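Local coordinates for Thiol:disulfide interchange protein DsbL (Escherichia coli, PDB 3C7M) that forms disulfide bonds in the periplasm as a thioredoxin-family dithiol oxidase that works with DsbI to introduce an essential disulfide into arylsulfate sulfotransferase, at residues A[164-169]-A[174-179]; A[5-10]-A[186-191]; A[21-26]-A[95-100]; A[71-76]-A[145-150]; A[101-104]-A[110-113]. All coordinates share one frame; numbering follows the deposited sequence.

Interaction 1. Residues A[164-169]-A[174-179]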
# COMPACT_ATOMS: atom_id res chain seq x y z
N PRO A 164 -4.26 2.71 7.87
CA PRO A 164 -2.95 2.71 7.23
C PRO A 164 -1.82 2.93 8.23
O PRO A 164 -2.02 3.54 9.29
CB PRO A 164 -3.02 3.90 6.28
CG PRO A 164 -4.05 4.81 6.88
CD PRO A 164 -5.05 3.90 7.51
N ALA A 165 -0.64 2.42 7.88
CA ALA A 165 0.55 2.60 8.69
C ALA A 165 1.66 3.15 7.79
O ALA A 165 2.23 2.43 6.96
CB ALA A 165 0.95 1.28 9.35
N TYR A 166 1.94 4.44 7.95
CA TYR A 166 3.01 5.09 7.20
C TYR A 166 4.30 5.03 7.99
O TYR A 166 4.36 5.52 9.12
CB TYR A 166 2.67 6.55 6.90
CG TYR A 166 1.44 6.75 6.03
CD1 TYR A 166 0.18 6.88 6.61
CD2 TYR A 166 1.56 6.86 4.64
CE1 TYR A 166 -0.95 7.10 5.82
CE2 TYR A 166 0.42 7.08 3.85
CZ TYR A 166 -0.82 7.20 4.45
OH TYR A 166 -1.96 7.41 3.69
N VAL A 167 5.30 4.40 7.39
CA VAL A 167 6.58 4.13 8.04
C VAL A 167 7.73 4.78 7.26
O VAL A 167 7.84 4.61 6.04
CB VAL A 167 6.83 2.61 8.17
CG1 VAL A 167 8.18 2.33 8.84
CG2 VAL A 167 5.70 1.93 8.95
N VAL A 168 8.58 5.52 7.96
CA VAL A 168 9.73 6.16 7.34
C VAL A 168 10.98 5.36 7.63
O VAL A 168 11.30 5.09 8.80
CB VAL A 168 9.91 7.61 7.84
CG1 VAL A 168 11.08 8.29 7.15
CG2 VAL A 168 8.63 8.42 7.61
N ASN A 169 11.68 4.98 6.56
CA ASN A 169 12.96 4.25 6.62
C ASN A 169 12.90 2.95 7.42
O ASN A 169 13.90 2.53 8.03
CB ASN A 169 14.08 5.17 7.10
CG ASN A 169 14.38 6.25 6.09
OD1 ASN A 169 14.00 6.15 4.93
ND2 ASN A 169 15.07 7.30 6.53
N ILE A 174 4.39 6.64 11.73
CA ILE A 174 3.55 7.79 12.02
C ILE A 174 2.24 7.34 12.67
O ILE A 174 1.69 6.30 12.31
CB ILE A 174 3.29 8.61 10.74
CG1 ILE A 174 4.62 9.16 10.21
CG2 ILE A 174 2.25 9.72 10.98
CD1 ILE A 174 4.57 9.76 8.82
N TYR A 175 1.74 8.10 13.65
CA TYR A 175 0.41 7.84 14.17
C TYR A 175 -0.61 8.49 13.24
O TYR A 175 -0.71 9.73 13.15
CB TYR A 175 0.24 8.37 15.61
CG TYR A 175 0.84 7.45 16.66
CD1 TYR A 175 0.29 6.19 16.91
CD2 TYR A 175 1.96 7.83 17.39
CE1 TYR A 175 0.83 5.34 17.86
CE2 TYR A 175 2.52 6.99 18.35
CZ TYR A 175 1.95 5.75 18.57
OH TYR A 175 2.51 4.91 19.53
N THR A 176 -1.37 7.66 12.53
CA THR A 176 -2.36 8.14 11.56
C THR A 176 -3.32 9.19 12.13
O THR A 176 -3.62 10.17 11.46
CB THR A 176 -3.11 6.95 10.92
OG1 THR A 176 -2.17 6.14 10.21
CG2 THR A 176 -4.20 7.42 9.96
N LYS A 177 -3.75 9.00 13.37
CA LYS A 177 -4.70 9.93 14.01
C LYS A 177 -4.14 11.33 14.25
O LYS A 177 -4.91 12.27 14.48
CB LYS A 177 -5.22 9.33 15.33
CG LYS A 177 -4.17 9.13 16.42
CD LYS A 177 -4.82 8.69 17.72
CE LYS A 177 -3.76 8.29 18.74
NZ LYS A 177 -4.35 7.55 19.89
N SER A 178 -2.82 11.47 14.19
CA SER A 178 -2.16 12.77 14.41
C SER A 178 -2.05 13.59 13.14
O SER A 178 -1.72 14.78 13.20
CB SER A 178 -0.76 12.58 15.02
OG SER A 178 0.16 12.11 14.05
N ILE A 179 -2.32 12.96 11.99
CA ILE A 179 -2.15 13.62 10.69
C ILE A 179 -3.25 14.65 10.45
O ILE A 179 -4.43 14.32 10.35
CB ILE A 179 -2.14 12.60 9.52
CG1 ILE A 179 -0.98 11.61 9.70
CG2 ILE A 179 -2.07 13.32 8.16
CD1 ILE A 179 -1.05 10.39 8.78
O HOH W 1 0.53 5.92 9.90
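In the thioredoxin fold, the cis-proline loop leads into a beta hairpin. Here that loop, ending at Pro-164, and strand 165-168 meet the return strand at Ile-174 and the turn at Thr-176. The hairpin is antiparallel: Ile-174 N donates to Tyr-166 O at 2.8 Å. Beyond that pair the backbones part and a water joins them. The water accepts from Tyr-166 N at 2.8 Å and donates to Ile-174 O and to Thr-176 OG1. The same hydroxyl gives its own proton to Pro-164 O, a carbonyl that also receives Gln-161 NE2. On the other branch, Thr-176 CG2 lies 4.0 Å from Pro-164 CG, the two side chains crossing at about a right angle. Pro-164 in turn touches Cys-32 of the redox-active pair, reduced here, which puts the contact beside the active site, as the cis-proline of thioredoxin-fold proteins is. On the side of helix 182-193, Ile-174 CD1 rests 4.2 Å from Tyr-166 CB, while the phenol reaches Thr-40 with its OH. The closing bond from Thr-176 OG1 to Pro-164 O is 2.8 Å long and reaches the oxygen from 40° above the carbonyl plane.

Interaction 2. Residues A[5-10]-A[186-191]. With CD (cadmium ion), chain E.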
# COMPACT_ATOMS: atom_id res chain seq x y z
N THR A 5 3.34 10.95 20.23
CA THR A 5 2.17 11.69 19.77
C THR A 5 2.06 11.60 18.25
O THR A 5 1.07 11.11 17.72
CB THR A 5 2.25 13.17 20.20
OG1 THR A 5 2.38 13.25 21.63
CG2 THR A 5 1.00 13.93 19.76
N ASP A 6 3.09 12.09 17.58
CA ASP A 6 3.11 12.16 16.11
C ASP A 6 3.61 10.87 15.47
O ASP A 6 3.20 10.53 14.36
CB ASP A 6 3.93 13.36 15.66
CG ASP A 6 3.34 14.67 16.14
OD1 ASP A 6 2.24 15.02 15.66
OD2 ASP A 6 3.96 15.32 17.00
N TYR A 7 4.49 10.17 16.18
CA TYR A 7 5.09 8.95 15.67
C TYR A 7 5.61 8.11 16.82
O TYR A 7 5.69 8.57 17.96
CB TYR A 7 6.24 9.28 14.70
CG TYR A 7 7.45 9.89 15.37
CD1 TYR A 7 7.52 11.26 15.61
CD2 TYR A 7 8.53 9.10 15.76
CE1 TYR A 7 8.63 11.83 16.23
CE2 TYR A 7 9.64 9.65 16.38
CZ TYR A 7 9.68 11.02 16.61
OH TYR A 7 10.79 11.57 17.22
N MET A 8 5.96 6.87 16.50
CA MET A 8 6.65 5.99 17.44
C MET A 8 7.77 5.25 16.70
O MET A 8 7.82 5.25 15.47
CB MET A 8 5.67 5.03 18.13
CG MET A 8 4.87 4.12 17.20
SD MET A 8 5.74 2.63 16.67
CE MET A 8 5.89 1.70 18.20
N VAL A 9 8.68 4.65 17.47
CA VAL A 9 9.78 3.90 16.90
C VAL A 9 9.47 2.41 17.00
O VAL A 9 9.23 1.89 18.09
CB VAL A 9 11.13 4.20 17.61
CG1 VAL A 9 12.27 3.44 16.95
CG2 VAL A 9 11.41 5.70 17.61
N LEU A 10 9.45 1.74 15.85
CA LEU A 10 9.21 0.30 15.80
C LEU A 10 10.33 -0.45 16.52
O LEU A 10 11.51 -0.21 16.25
CB LEU A 10 9.13 -0.20 14.35
CG LEU A 10 7.96 0.29 13.48
CD1 LEU A 10 8.16 -0.15 12.04
CD2 LEU A 10 6.63 -0.20 14.01
N ALA A 186 4.03 15.94 5.41
CA ALA A 186 5.26 16.02 4.64
C ALA A 186 6.40 16.56 5.51
O ALA A 186 7.51 16.02 5.47
CB ALA A 186 5.07 16.88 3.41
N ASP A 187 6.11 17.59 6.32
CA ASP A 187 7.08 18.13 7.28
C ASP A 187 7.59 17.02 8.21
O ASP A 187 8.81 16.88 8.41
CB ASP A 187 6.47 19.25 8.14
CG ASP A 187 6.26 20.55 7.38
OD1 ASP A 187 6.43 20.60 6.14
OD2 ASP A 187 5.89 21.54 8.04
N LEU A 188 6.66 16.24 8.76
CA LEU A 188 7.00 15.16 9.68
C LEU A 188 7.88 14.11 9.01
O LEU A 188 8.89 13.70 9.58
CB LEU A 188 5.73 14.51 10.25
CG LEU A 188 5.90 13.25 11.10
CD1 LEU A 188 6.81 13.48 12.31
CD2 LEU A 188 4.54 12.76 11.55
N ILE A 189 7.50 13.69 7.81
CA ILE A 189 8.28 12.69 7.07
C ILE A 189 9.72 13.15 6.85
O ILE A 189 10.66 12.36 6.99
CB ILE A 189 7.61 12.30 5.73
CG1 ILE A 189 6.35 11.47 5.99
CG2 ILE A 189 8.58 11.51 4.84
CD1 ILE A 189 5.42 11.42 4.80
N ARG A 190 9.89 14.42 6.51
CA ARG A 190 11.23 14.99 6.32
C ARG A 190 12.05 14.96 7.58
O ARG A 190 13.24 14.63 7.54
CB ARG A 190 11.14 16.41 5.77
CG ARG A 190 10.60 16.42 4.39
CD ARG A 190 11.01 17.63 3.62
NE ARG A 190 10.68 17.40 2.22
CZ ARG A 190 11.54 16.99 1.31
NH1 ARG A 190 12.82 16.80 1.62
NH2 ARG A 190 11.12 16.79 0.07
N GLU A 191 11.42 15.31 8.70
CA GLU A 191 12.08 15.28 10.02
C GLU A 191 12.53 13.85 10.34
O GLU A 191 13.68 13.62 10.73
CB GLU A 191 11.17 15.81 11.13
CG GLU A 191 11.76 15.59 12.53
CD GLU A 191 11.17 16.50 13.60
OE1 GLU A 191 10.26 17.28 13.30
OE2 GLU A 191 11.65 16.42 14.76
CD CD E . 5.56 22.95 6.25
O HOH W 2 11.19 14.54 16.64
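The edge of the thioredoxin sheet and its last helix face each other across a gap too wide for backbone bonding, the nearest CA atoms being those of Asp-6 and Leu-188, 8.1 Å apart. Strand 7-9 is the outermost strand on this side, paired antiparallel with strand 172-174, and helix 182-193 packs against it. Leu-188 reaches across. Its CG stands anti to the backbone N (chi1 173°), which sends the two methyls out from the helix to separate targets on the chain opposite. Leu-188 CD1 meets Tyr-7 CD1 at 4.0 Å, approaching the ring obliquely. Leu-188 CD2 lies 3.8 Å from Asp-6 O and also near Asp-6 CB, so an apolar methyl touches the backbone just where the strand begins. The same leucine packs on Ile-174, tying the helix to two neighbouring strands. Asp-6 OD2 is hydrogen-bonded to the backbone N of Thr-2. On another side of the helix Asp-187 chelates a cadmium ion, OD1 at 2.5 Å and OD2 at 2.3 Å, which Asp-183, one turn earlier, also binds. A polar link joins strand and helix beyond the leucine: one water takes a hydrogen bond from Tyr-7 OH at 3.1 Å and gives one to Glu-191 OE2 at 2.7 Å.

Interaction 3. Residues A[21-26]-A[95-100]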
# COMPACT_ATOMS: atom_id res chain seq x y z
N LEU A 21 9.25 5.48 2.10
CA LEU A 21 8.03 5.75 2.81
C LEU A 21 7.15 4.55 2.52
O LEU A 21 6.60 4.43 1.42
CB LEU A 21 7.37 7.04 2.32
CG LEU A 21 6.00 7.34 2.92
CD1 LEU A 21 6.11 7.60 4.42
CD2 LEU A 21 5.36 8.54 2.21
N ILE A 22 7.05 3.66 3.49
CA ILE A 22 6.22 2.47 3.35
C ILE A 22 4.83 2.81 3.85
O ILE A 22 4.67 3.47 4.88
CB ILE A 22 6.82 1.27 4.13
CG1 ILE A 22 8.05 0.74 3.38
CG2 ILE A 22 5.78 0.16 4.35
CD1 ILE A 22 8.87 -0.31 4.14
N LYS A 23 3.81 2.40 3.09
CA LYS A 23 2.44 2.53 3.56
C LYS A 23 1.82 1.15 3.64
O LYS A 23 1.53 0.53 2.61
CB LYS A 23 1.60 3.43 2.66
CG LYS A 23 0.18 3.62 3.19
CD LYS A 23 -0.78 4.11 2.13
CE LYS A 23 -0.91 3.05 1.04
NZ LYS A 23 -2.26 3.09 0.43
N VAL A 24 1.64 0.66 4.87
CA VAL A 24 0.93 -0.59 5.07
C VAL A 24 -0.56 -0.30 4.93
O VAL A 24 -1.09 0.60 5.58
CB VAL A 24 1.24 -1.24 6.43
CG1 VAL A 24 0.55 -2.60 6.54
CG2 VAL A 24 2.76 -1.39 6.60
N PHE A 25 -1.24 -1.05 4.07
CA PHE A 25 -2.66 -0.79 3.84
C PHE A 25 -3.40 -2.08 3.52
O PHE A 25 -2.78 -3.12 3.29
CB PHE A 25 -2.86 0.24 2.71
CG PHE A 25 -2.69 -0.33 1.33
CD1 PHE A 25 -1.44 -0.77 0.88
CD2 PHE A 25 -3.79 -0.46 0.49
CE1 PHE A 25 -1.29 -1.32 -0.40
CE2 PHE A 25 -3.64 -1.01 -0.79
CZ PHE A 25 -2.39 -1.43 -1.22
N SER A 26 -4.73 -1.98 3.52
CA SER A 26 -5.59 -3.08 3.08
C SER A 26 -6.70 -2.52 2.21
O SER A 26 -7.26 -1.47 2.52
CB SER A 26 -6.23 -3.79 4.28
OG SER A 26 -7.30 -4.62 3.86
N LYS A 95 -4.84 1.91 -10.73
CA LYS A 95 -6.15 1.58 -11.28
C LYS A 95 -6.80 0.43 -10.52
O LYS A 95 -7.98 0.51 -10.16
CB LYS A 95 -6.03 1.24 -12.76
CG LYS A 95 -5.68 2.45 -13.63
CD LYS A 95 -5.53 2.06 -15.09
CE LYS A 95 -5.14 3.26 -15.94
NZ LYS A 95 -4.92 2.85 -17.36
N ALA A 96 -6.03 -0.63 -10.27
CA ALA A 96 -6.56 -1.76 -9.52
C ALA A 96 -6.92 -1.37 -8.09
O ALA A 96 -7.99 -1.75 -7.58
CB ALA A 96 -5.59 -2.93 -9.52
N LYS A 97 -6.05 -0.60 -7.44
CA LYS A 97 -6.26 -0.21 -6.05
C LYS A 97 -7.56 0.57 -5.89
O LYS A 97 -8.37 0.26 -5.02
CB LYS A 97 -5.08 0.61 -5.53
CG LYS A 97 -5.24 1.08 -4.08
CD LYS A 97 -4.03 1.89 -3.58
CE LYS A 97 -3.67 3.03 -4.51
NZ LYS A 97 -2.82 4.08 -3.83
N PHE A 98 -7.78 1.55 -6.75
CA PHE A 98 -9.01 2.32 -6.63
C PHE A 98 -10.25 1.56 -7.06
O PHE A 98 -11.34 1.81 -6.53
CB PHE A 98 -8.88 3.69 -7.28
CG PHE A 98 -8.12 4.66 -6.43
CD1 PHE A 98 -8.72 5.22 -5.30
CD2 PHE A 98 -6.80 4.97 -6.72
CE1 PHE A 98 -8.01 6.09 -4.49
CE2 PHE A 98 -6.10 5.85 -5.92
CZ PHE A 98 -6.70 6.42 -4.81
N ALA A 99 -10.09 0.60 -7.98
CA ALA A 99 -11.20 -0.26 -8.36
C ALA A 99 -11.65 -1.10 -7.17
O ALA A 99 -12.86 -1.26 -6.94
CB ALA A 99 -10.81 -1.15 -9.53
N TYR A 100 -10.69 -1.64 -6.41
CA TYR A 100 -11.04 -2.42 -5.22
C TYR A 100 -11.66 -1.56 -4.13
O TYR A 100 -12.62 -1.96 -3.50
CB TYR A 100 -9.84 -3.19 -4.67
CG TYR A 100 -9.48 -4.39 -5.50
CD1 TYR A 100 -10.45 -5.35 -5.82
CD2 TYR A 100 -8.19 -4.58 -5.97
CE1 TYR A 100 -10.12 -6.47 -6.60
CE2 TYR A 100 -7.85 -5.68 -6.74
CZ TYR A 100 -8.82 -6.63 -7.05
OH TYR A 100 -8.48 -7.72 -7.82
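Strand 20-25 of the thioredoxin sheet meets helix 92-106 of the inserted helical domain through Lys-23, Phe-25 and Lys-97, close to the centre of the molecule. The apolar part is the pairing of Phe-25 with the lysine chain of the helix. Lys-97 leaves its helix extended, with CG anti to the backbone N (chi1 179°), then bends at its third torsion, and its methylene CD comes to 4.0 Å from Phe-25 CE2. The approach to the ring is oblique, and the two side chains cross rather than run alongside one another. Other rings pack on it as well: His-57 meets it edge-to-face, and Phe-72 of helix 65-81 meets it with planes at about 35°. The polar part gathers at the far end of the two lysines. Both ammonium groups are turned toward the carboxylate of Asp-36, on helix 30-38, which carries Cys-32; the acid is bound to Lys-23 NZ in a salt bridge and to Lys-97 NZ in a long, weak ion pair. Its OD2 also has a hydrogen bond with Tyr-101 OH, and the acid probably offsets the charge that two buried lysines bring into the interior. With the acid shared between them, Lys-23 NZ and Lys-97 NZ lie 4.4 Å apart.

Interaction 4. Residues A[71-76]-A[145-150]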
# COMPACT_ATOMS: atom_id res chain seq x y z
N VAL A 71 -2.43 -9.41 -6.72
CA VAL A 71 -2.70 -8.46 -7.80
C VAL A 71 -1.80 -7.24 -7.65
O VAL A 71 -1.15 -6.81 -8.61
CB VAL A 71 -4.20 -8.08 -7.85
CG1 VAL A 71 -4.43 -6.91 -8.79
CG2 VAL A 71 -5.05 -9.29 -8.27
N PHE A 72 -1.74 -6.69 -6.44
CA PHE A 72 -0.92 -5.49 -6.21
C PHE A 72 0.57 -5.74 -6.42
O PHE A 72 1.24 -4.89 -6.99
CB PHE A 72 -1.16 -4.90 -4.82
CG PHE A 72 -2.58 -4.41 -4.58
CD1 PHE A 72 -3.35 -3.86 -5.61
CD2 PHE A 72 -3.11 -4.47 -3.29
CE1 PHE A 72 -4.65 -3.41 -5.36
CE2 PHE A 72 -4.40 -4.01 -3.03
CZ PHE A 72 -5.17 -3.47 -4.06
N ALA A 73 1.07 -6.89 -5.96
CA ALA A 73 2.49 -7.23 -6.14
C ALA A 73 2.83 -7.33 -7.62
O ALA A 73 3.87 -6.83 -8.07
CB ALA A 73 2.85 -8.53 -5.41
N VAL A 74 1.95 -7.96 -8.38
CA VAL A 74 2.17 -8.07 -9.83
C VAL A 74 2.19 -6.68 -10.46
O VAL A 74 3.12 -6.34 -11.21
CB VAL A 74 1.12 -8.98 -10.50
CG1 VAL A 74 1.08 -8.75 -12.01
CG2 VAL A 74 1.41 -10.44 -10.18
N LEU A 75 1.21 -5.86 -10.14
CA LEU A 75 1.07 -4.58 -10.83
C LEU A 75 2.12 -3.56 -10.42
O LEU A 75 2.58 -2.79 -11.27
CB LEU A 75 -0.35 -4.02 -10.69
CG LEU A 75 -1.45 -4.93 -11.27
CD1 LEU A 75 -2.82 -4.39 -10.95
CD2 LEU A 75 -1.28 -5.16 -12.78
N ILE A 76 2.50 -3.56 -9.15
CA ILE A 76 3.59 -2.68 -8.69
C ILE A 76 4.90 -3.03 -9.39
O ILE A 76 5.60 -2.14 -9.86
CB ILE A 76 3.77 -2.72 -7.14
CG1 ILE A 76 2.65 -1.94 -6.49
CG2 ILE A 76 5.12 -2.10 -6.73
CD1 ILE A 76 2.52 -2.17 -4.99
N GLN A 145 7.23 -12.71 -6.16
CA GLN A 145 7.27 -13.53 -4.95
C GLN A 145 8.08 -12.89 -3.82
O GLN A 145 7.70 -13.01 -2.65
CB GLN A 145 7.75 -14.95 -5.28
CG GLN A 145 6.74 -15.74 -6.14
CD GLN A 145 5.38 -15.91 -5.46
OE1 GLN A 145 5.30 -16.28 -4.28
NE2 GLN A 145 4.31 -15.65 -6.21
N GLU A 146 9.17 -12.21 -4.16
CA GLU A 146 9.99 -11.47 -3.20
C GLU A 146 9.17 -10.36 -2.53
O GLU A 146 9.23 -10.17 -1.32
CB GLU A 146 11.22 -10.85 -3.87
CG GLU A 146 12.31 -11.82 -4.32
CD GLU A 146 13.27 -11.21 -5.33
OE1 GLU A 146 13.69 -10.05 -5.15
OE2 GLU A 146 13.60 -11.89 -6.33
N THR A 147 8.39 -9.63 -3.34
CA THR A 147 7.51 -8.58 -2.84
C THR A 147 6.52 -9.15 -1.83
O THR A 147 6.35 -8.60 -0.74
CB THR A 147 6.78 -7.87 -4.01
OG1 THR A 147 7.75 -7.22 -4.84
CG2 THR A 147 5.79 -6.83 -3.50
N LEU A 148 5.88 -10.26 -2.19
CA LEU A 148 4.91 -10.89 -1.29
C LEU A 148 5.56 -11.32 0.02
O LEU A 148 4.95 -11.20 1.10
CB LEU A 148 4.22 -12.07 -2.00
CG LEU A 148 3.26 -11.66 -3.12
CD1 LEU A 148 2.82 -12.89 -3.88
CD2 LEU A 148 2.04 -10.90 -2.58
N GLU A 149 6.79 -11.80 -0.06
CA GLU A 149 7.56 -12.16 1.12
C GLU A 149 7.84 -10.94 2.01
O GLU A 149 7.63 -11.00 3.22
CB GLU A 149 8.86 -12.87 0.71
CG GLU A 149 9.81 -13.20 1.85
CD GLU A 149 9.42 -14.45 2.62
OE1 GLU A 149 8.27 -14.92 2.53
OE2 GLU A 149 10.30 -14.96 3.35
N LYS A 150 8.27 -9.84 1.40
CA LYS A 150 8.50 -8.60 2.16
C LYS A 150 7.24 -8.14 2.90
O LYS A 150 7.30 -7.70 4.06
CB LYS A 150 8.98 -7.48 1.23
CG LYS A 150 10.40 -7.65 0.78
CD LYS A 150 10.81 -6.53 -0.16
CE LYS A 150 12.32 -6.52 -0.38
NZ LYS A 150 12.94 -7.88 -0.41
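Apolar packing carries this helix-to-helix contact, and one methyl is at its centre. Ala-73 CB, directed at helix 142-150, meets two consecutive residues of that helix: Thr-147 CG2 at 3.9 Å and Leu-148 CD2 at 3.8 Å. Leu-148 CG is almost as near, so the leucine lays its branch point as well as one methyl against the alanine. Leu-148 starts off to the side of the contact, and its CG, anti to the carbonyl carbon (chi1 -70°), brings the end of the chain back to Ala-73. In Thr-147 the methyl stands anti to the backbone N, and it is this branch that faces the alanine. With so small a residue at the interface the backbones come close, the CA atoms of Ala-73 and Thr-147 being 6.2 Å apart.

Polar bonding runs beside the methyls and not between the two segments. Thr-147 OG1, on the branch beside its own backbone N, is hydrogen-bonded to Ala-143 O one turn earlier in its helix and to Asn-77 ND2 of the opposing helix. That amide also bonds to Ala-73 O, so Asn-77 ties the threonine hydroxyl to the backbone of helix 65-81.

Other helices cover further parts of helix 65-81: Val-71 and Val-74 pack on helix 132-139, Leu-75 on helix 92-106. Helices closely packed in this way make up the helical domain that DsbA-like proteins insert into the thioredoxin fold.

Interaction 5. Residues A[101-104]-A[110-113]. With CD (cadmium ion), chain C.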
# COMPACT_ATOMS: atom_id res chain seq x y z
N TYR A 101 -11.10 -0.37 -3.90
CA TYR A 101 -11.68 0.51 -2.91
C TYR A 101 -13.12 0.86 -3.28
O TYR A 101 -14.01 0.80 -2.43
CB TYR A 101 -10.87 1.80 -2.80
CG TYR A 101 -9.59 1.77 -1.99
CD1 TYR A 101 -9.46 1.00 -0.83
CD2 TYR A 101 -8.53 2.60 -2.35
CE1 TYR A 101 -8.28 1.03 -0.07
CE2 TYR A 101 -7.36 2.63 -1.62
CZ TYR A 101 -7.24 1.85 -0.48
OH TYR A 101 -6.07 1.91 0.25
N ALA A 102 -13.35 1.22 -4.55
CA ALA A 102 -14.71 1.57 -5.00
C ALA A 102 -15.66 0.39 -4.87
O ALA A 102 -16.78 0.53 -4.37
CB ALA A 102 -14.69 2.12 -6.42
N ALA A 103 -15.22 -0.78 -5.32
CA ALA A 103 -16.06 -1.97 -5.26
C ALA A 103 -16.43 -2.32 -3.82
O ALA A 103 -17.60 -2.48 -3.50
CB ALA A 103 -15.39 -3.16 -5.96
N TYR A 104 -15.43 -2.43 -2.96
CA TYR A 104 -15.64 -2.85 -1.58
C TYR A 104 -16.40 -1.81 -0.74
O TYR A 104 -17.36 -2.15 -0.07
CB TYR A 104 -14.30 -3.21 -0.92
CG TYR A 104 -14.44 -3.75 0.48
CD1 TYR A 104 -14.54 -2.88 1.57
CD2 TYR A 104 -14.47 -5.11 0.73
CE1 TYR A 104 -14.68 -3.35 2.87
CE2 TYR A 104 -14.61 -5.60 2.03
CZ TYR A 104 -14.72 -4.71 3.09
OH TYR A 104 -14.85 -5.18 4.39
N ARG A 110 -18.82 -7.95 -2.36
CA ARG A 110 -18.11 -8.93 -1.53
C ARG A 110 -17.73 -10.19 -2.29
O ARG A 110 -17.13 -11.09 -1.71
CB ARG A 110 -18.94 -9.30 -0.28
CG ARG A 110 -19.16 -8.16 0.73
CD ARG A 110 -17.84 -7.67 1.35
NE ARG A 110 -18.06 -6.58 2.31
CZ ARG A 110 -18.06 -5.29 2.01
NH1 ARG A 110 -17.84 -4.87 0.77
NH2 ARG A 110 -18.26 -4.39 2.97
N TRP A 111 -18.06 -10.24 -3.57
CA TRP A 111 -17.68 -11.35 -4.45
C TRP A 111 -17.93 -12.71 -3.80
O TRP A 111 -17.05 -13.56 -3.76
CB TRP A 111 -16.19 -11.26 -4.84
CG TRP A 111 -15.74 -9.94 -5.43
CD1 TRP A 111 -15.69 -9.60 -6.76
CD2 TRP A 111 -15.21 -8.82 -4.72
NE1 TRP A 111 -15.19 -8.33 -6.91
CE2 TRP A 111 -14.88 -7.83 -5.67
CE3 TRP A 111 -14.99 -8.55 -3.36
CZ2 TRP A 111 -14.34 -6.59 -5.31
CZ3 TRP A 111 -14.44 -7.32 -3.00
CH2 TRP A 111 -14.14 -6.35 -3.97
N SER A 112 -19.13 -12.91 -3.27
CA SER A 112 -19.51 -14.21 -2.68
C SER A 112 -18.65 -14.62 -1.47
O SER A 112 -18.46 -15.82 -1.19
CB SER A 112 -19.50 -15.31 -3.75
OG SER A 112 -20.44 -15.02 -4.77
N ASP A 113 -18.12 -13.63 -0.77
CA ASP A 113 -17.55 -13.81 0.57
C ASP A 113 -16.45 -14.85 0.67
O ASP A 113 -16.47 -15.73 1.53
CB ASP A 113 -18.68 -14.11 1.56
CG ASP A 113 -19.72 -13.03 1.55
OD1 ASP A 113 -19.47 -11.95 2.12
OD2 ASP A 113 -20.79 -13.26 0.95
CD CD C . -18.29 -11.66 4.01
O HOH W 3 -20.53 -10.62 4.63
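Arg-110 binds Tyr-104 twice, lying flat on its ring and bonding to its backbone carbonyl, where the loop of the inserted helical domain after helix 92-106 folds back on the end of that helix. Guanidinium and ring planes are only 5° apart. Arg-110 CZ sits 3.6 Å from the centroid of the Tyr-104 ring, over the face, in a cation-pi stack that places Tyr-104 CE2 over the middle of the guanidinium. Meanwhile Arg-110 NH1 points an N-H at Tyr-104 O, 2.9 Å away with an angle of 163° at the hydrogen. This bond, in the guanidinium plane, helps to set the rotation of the group over the ring. A bend at the second torsion of the arginine (chi2 -63°) turns it back toward the helix. Next in sequence, Trp-111 applies its six-membered ring to the same helix: Trp-111 CZ2 lies 3.6 Å from Ala-103 CB, and CZ3 approaches the edge of the Tyr-104 ring near its plane. The indole is also held at NE1 by Thr-123 and meets Phe-120 edge-to-face. The loop goes on to a cadmium site shared with Glu-63, where Asp-113 OD1 binds the metal at 2.2 Å and a water binds it at 2.5 Å.

In the fold
From the N terminus, segment 5-10 opens interaction 2, which closes near the C terminus at 186-191 and spans all the others. Strand 20-25 then opens interaction 3. Before it closes on helix 92-106, helix 65-81 opens interaction 4, so these two cross; both involve the helical insertion, and they touch through Phe-25 and Phe-72. Interaction 5 follows on the same helix 92-106 and closes a short loop within the span of interaction 4, which ends at 145-150. The chain then returns to the sheet for interaction 1, a local closure that pairs with strand 20-25 on one side and with segment 5-10 on the other.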